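Local atomic coordinates of extracellular ligand-binding receptor (Rhodopseudomonas palustris, PDB entry 3SG0), a protein that binds benzoylformate and probably serves as an extracytoplasmic solute-binding protein of the leucine-binding family for the uptake of aromatic acids. Residues T225-E236 with E253-V262. Numbering follows the deposited sequence.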
loop_
_atom_site.group_PDB
_atom_site.type_symbol
_atom_site.label_atom_id
_atom_site.label_comp_id
_atom_site.label_asym_id
_atom_site.label_seq_id
_atom_site.Cartn_x
_atom_site.Cartn_y
_atom_site.Cartn_z
ATOM N N THR A 225 8.246 9.031 -4.423
ATOM C CA THR A 225 8.756 10.224 -5.071
ATOM C C THR A 225 8.877 10.130 -6.601
ATOM O O THR A 225 8.778 11.155 -7.256
ATOM C CB THR A 225 10.041 10.750 -4.399
ATOM O OG1 THR A 225 10.975 9.679 -4.240
ATOM C CG2 THR A 225 9.711 11.310 -3.023
ATOM N N PRO A 226 9.051 8.919 -7.175
ATOM C CA PRO A 226 9.049 8.848 -8.645
ATOM C C PRO A 226 7.748 9.323 -9.297
ATOM O O PRO A 226 7.741 9.571 -10.497
ATOM C CB PRO A 226 9.252 7.355 -8.920
ATOM C CG PRO A 226 10.076 6.892 -7.768
ATOM C CD PRO A 226 9.499 7.645 -6.580
ATOM N N ALA A 227 6.654 9.416 -8.545
ATOM C CA ALA A 227 5.375 9.855 -9.112
ATOM C C ALA A 227 5.353 11.338 -9.456
ATOM O O ALA A 227 4.487 11.793 -10.209
ATOM C CB ALA A 227 4.238 9.524 -8.159
ATOM N N VAL A 228 6.274 12.107 -8.891
ATOM C CA VAL A 228 6.313 13.543 -9.176
ATOM C C VAL A 228 6.728 13.822 -10.620
ATOM O O VAL A 228 6.154 14.684 -11.289
ATOM C CB VAL A 228 7.236 14.296 -8.200
ATOM C CG1 VAL A 228 7.415 15.744 -8.627
ATOM C CG2 VAL A 228 6.673 14.215 -6.781
ATOM N N LEU A 229 7.724 13.086 -11.101
ATOM C CA LEU A 229 8.317 13.333 -12.413
ATOM C C LEU A 229 7.307 13.457 -13.562
ATOM O O LEU A 229 7.304 14.457 -14.276
ATOM C CB LEU A 229 9.366 12.263 -12.717
ATOM C CG LEU A 229 9.987 12.271 -14.111
ATOM C CD1 LEU A 229 10.701 13.587 -14.375
ATOM C CD2 LEU A 229 10.937 11.097 -14.278
ATOM N N PRO A 230 6.445 12.452 -13.765
ATOM C CA PRO A 230 5.508 12.603 -14.889
ATOM C C PRO A 230 4.543 13.777 -14.733
ATOM O O PRO A 230 4.170 14.386 -15.733
ATOM C CB PRO A 230 4.748 11.268 -14.911
ATOM C CG PRO A 230 4.987 10.665 -13.545
ATOM C CD PRO A 230 6.349 11.123 -13.134
ATOM N N GLN A 231 4.135 14.089 -13.505
ATOM C CA GLN A 231 3.210 15.196 -13.306
ATOM C C GLN A 231 3.890 16.539 -13.595
ATOM O O GLN A 231 3.329 17.385 -14.291
ATOM C CB GLN A 231 2.599 15.158 -11.899
ATOM C CG GLN A 231 1.604 16.283 -11.666
ATOM C CD GLN A 231 0.412 15.877 -10.827
ATOM O OE1 GLN A 231 0.350 14.775 -10.279
ATOM N NE2 GLN A 231 -0.558 16.776 -10.738
ATOM N N LYS A 232 5.096 16.728 -13.075
ATOM C CA LYS A 232 5.862 17.930 -13.388
ATOM C C LYS A 232 6.155 18.040 -14.881
ATOM O O LYS A 232 6.088 19.128 -15.451
ATOM C CB LYS A 232 7.168 17.976 -12.594
ATOM C CG LYS A 232 6.992 18.320 -11.128
ATOM C CD LYS A 232 8.336 18.538 -10.440
ATOM C CE LYS A 232 8.770 19.991 -10.497
ATOM N NZ LYS A 232 7.924 20.851 -9.620
ATOM N N ALA A 233 6.492 16.926 -15.517
ATOM C CA ALA A 233 6.812 16.958 -16.940
ATOM C C ALA A 233 5.599 17.367 -17.767
ATOM O O ALA A 233 5.713 18.166 -18.698
ATOM C CB ALA A 233 7.352 15.608 -17.395
ATOM N N LEU A 234 4.430 16.841 -17.420
ATOM C CA LEU A 234 3.206 17.239 -18.101
ATOM C C LEU A 234 2.959 18.737 -17.945
ATOM O O LEU A 234 2.667 19.433 -18.925
ATOM C CB LEU A 234 2.017 16.443 -17.566
ATOM C CG LEU A 234 1.904 15.012 -18.095
ATOM C CD1 LEU A 234 1.077 14.153 -17.162
ATOM C CD2 LEU A 234 1.314 15.014 -19.502
ATOM N N ARG A 235 3.076 19.242 -16.720
ATOM C CA ARG A 235 2.813 20.656 -16.477
ATOM C C ARG A 235 3.834 21.542 -17.187
ATOM O O ARG A 235 3.473 22.568 -17.774
ATOM C CB ARG A 235 2.776 20.970 -14.977
ATOM C CG ARG A 235 1.616 20.324 -14.226
ATOM C CD ARG A 235 0.268 20.843 -14.712
ATOM N NE ARG A 235 -0.827 20.358 -13.874
ATOM C CZ ARG A 235 -2.002 19.946 -14.341
ATOM N NH1 ARG A 235 -2.245 19.964 -15.644
ATOM N NH2 ARG A 235 -2.937 19.514 -13.501
ATOM N N GLU A 236 5.099 21.146 -17.144
ATOM C CA GLU A 236 6.155 21.936 -17.763
ATOM C C GLU A 236 5.990 21.998 -19.279
ATOM O O GLU A 236 6.388 22.978 -19.917
ATOM C CB GLU A 236 7.528 21.385 -17.367
ATOM C CG GLU A 236 7.868 21.648 -15.903
ATOM C CD GLU A 236 9.058 20.850 -15.412
ATOM O OE1 GLU A 236 9.662 20.113 -16.221
ATOM O OE2 GLU A 236 9.385 20.957 -14.211
ATOM N N GLU A 253 5.649 13.775 1.414
ATOM C CA GLU A 253 6.871 13.952 0.622
ATOM C C GLU A 253 6.556 14.252 -0.838
ATOM O O GLU A 253 7.290 14.982 -1.507
ATOM C CB GLU A 253 7.762 12.711 0.688
ATOM C CG GLU A 253 8.290 12.398 2.067
ATOM C CD GLU A 253 9.253 11.226 2.071
ATOM O OE1 GLU A 253 10.090 11.147 1.148
ATOM O OE2 GLU A 253 9.169 10.389 2.989
ATOM N N PHE A 254 5.475 13.673 -1.342
ATOM C CA PHE A 254 5.029 13.911 -2.709
ATOM C C PHE A 254 4.538 15.349 -2.862
ATOM O O PHE A 254 4.829 16.019 -3.856
ATOM C CB PHE A 254 3.930 12.905 -3.073
ATOM C CG PHE A 254 3.274 13.156 -4.406
ATOM C CD1 PHE A 254 3.789 12.613 -5.573
ATOM C CD2 PHE A 254 2.121 13.915 -4.483
ATOM C CE1 PHE A 254 3.171 12.838 -6.783
ATOM C CE2 PHE A 254 1.497 14.138 -5.693
ATOM C CZ PHE A 254 2.027 13.596 -6.849
ATOM N N ILE A 255 3.800 15.833 -1.870
ATOM C CA ILE A 255 3.313 17.209 -1.892
ATOM C C ILE A 255 4.481 18.180 -1.868
ATOM O O ILE A 255 4.515 19.147 -2.637
ATOM C CB ILE A 255 2.361 17.503 -0.708
ATOM C CG1 ILE A 255 1.082 16.668 -0.838
ATOM C CG2 ILE A 255 2.037 19.001 -0.623
ATOM C CD1 ILE A 255 0.103 16.843 0.311
ATOM N N LYS A 256 5.451 17.925 -1.000
ATOM C CA LYS A 256 6.590 18.825 -0.846
ATOM C C LYS A 256 7.436 18.887 -2.117
ATOM O O LYS A 256 7.804 19.969 -2.581
ATOM C CB LYS A 256 7.445 18.385 0.340
ATOM C CG LYS A 256 8.652 19.272 0.616
ATOM C CD LYS A 256 9.413 18.767 1.833
ATOM C CE LYS A 256 10.736 19.490 2.013
ATOM N NZ LYS A 256 11.549 18.870 3.097
ATOM N N LEU A 257 7.744 17.725 -2.676
ATOM C CA LEU A 257 8.566 17.662 -3.878
ATOM C C LEU A 257 7.811 18.196 -5.091
ATOM O O LEU A 257 8.384 18.879 -5.944
ATOM C CB LEU A 257 9.023 16.224 -4.125
ATOM C CG LEU A 257 10.029 16.021 -5.259
ATOM C CD1 LEU A 257 11.350 16.715 -4.932
ATOM C CD2 LEU A 257 10.248 14.536 -5.518
ATOM N N GLY A 258 6.519 17.900 -5.163
ATOM C CA GLY A 258 5.725 18.266 -6.321
ATOM C C GLY A 258 5.318 19.725 -6.368
ATOM O O GLY A 258 5.160 20.288 -7.449
ATOM N N GLY A 259 5.129 20.341 -5.205
ATOM C CA GLY A 259 4.800 21.754 -5.149
ATOM C C GLY A 259 3.549 22.114 -5.930
ATOM O O GLY A 259 2.568 21.367 -5.939
ATOM N N LYS A 260 3.585 23.260 -6.605
ATOM C CA LYS A 260 2.416 23.752 -7.325
ATOM C C LYS A 260 1.987 22.810 -8.448
ATOM O O LYS A 260 0.815 22.770 -8.815
ATOM C CB LYS A 260 2.668 25.162 -7.871
ATOM C CG LYS A 260 3.512 25.212 -9.136
ATOM C CD LYS A 260 3.878 26.649 -9.490
ATOM C CE LYS A 260 4.440 26.759 -10.898
ATOM N NZ LYS A 260 3.382 26.600 -11.935
ATOM N N ASP A 261 2.929 22.040 -8.981
ATOM C CA ASP A 261 2.609 21.135 -10.082
ATOM C C ASP A 261 1.674 19.988 -9.689
ATOM O O ASP A 261 0.974 19.438 -10.545
ATOM C CB ASP A 261 3.879 20.571 -10.716
ATOM C CG ASP A 261 4.701 21.631 -11.426
ATOM O OD1 ASP A 261 4.115 22.575 -12.001
ATOM O OD2 ASP A 261 5.943 21.520 -11.408
ATOM N N VAL A 262 1.657 19.626 -8.407
ATOM C CA VAL A 262 0.776 18.545 -7.956
ATOM C C VAL A 262 -0.477 19.040 -7.243
ATOM O O VAL A 262 -1.354 18.247 -6.890
ATOM C CB VAL A 262 1.516 17.479 -7.111
ATOM C CG1 VAL A 262 2.679 16.899 -7.909
ATOM C CG2 VAL A 262 1.978 18.048 -5.770
HETATM O O HOH W 1 8.128 21.914 -6.908
HETATM O O HOH W 2 -1.139 21.573 -11.080
#
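K232 NZ makes a salt bridge of 2.8 Å to D261 OD2, reaching the anti side of the carboxylate 26° out of its plane. Two bends near the end of the lysine chain bring CE and NZ round to OD2, and a water bound by NZ goes on to L257 O. Lysine suits the site because its methylenes pack against D261 while its ammonium meets both the acid and the water near a helix end. With an alanine in its place, D261 would probably lose its charged mate, and the water its lysine partner. On the other oxygen, R235 CB packs against D261 OD1, its guanidinium turned away to the carbonyls of F239 and G241, and its NE donates to a second water. Q231, an amide able to donate and accept at once, gives a weak bond from NE2 to D261 O (3.1 Å); its OE1 lies at the F254 ring edge and accepts from Q245. Farther along, branched V228 reaches two neighbours with CG2, 3.5 Å from F254 CD1 and also against L257 CD2, while CG1 rests on G258 CA; glycine fits there because a side chain would clash with V262 CG1. Helix 228-236 packs on strands 217-221 and 242-244 of a periplasmic-binding-protein lobe, and helix 253-258, crossing it at -32°, is thus joined to it by an apolar seam at one end and a water-assisted ion pair at the other.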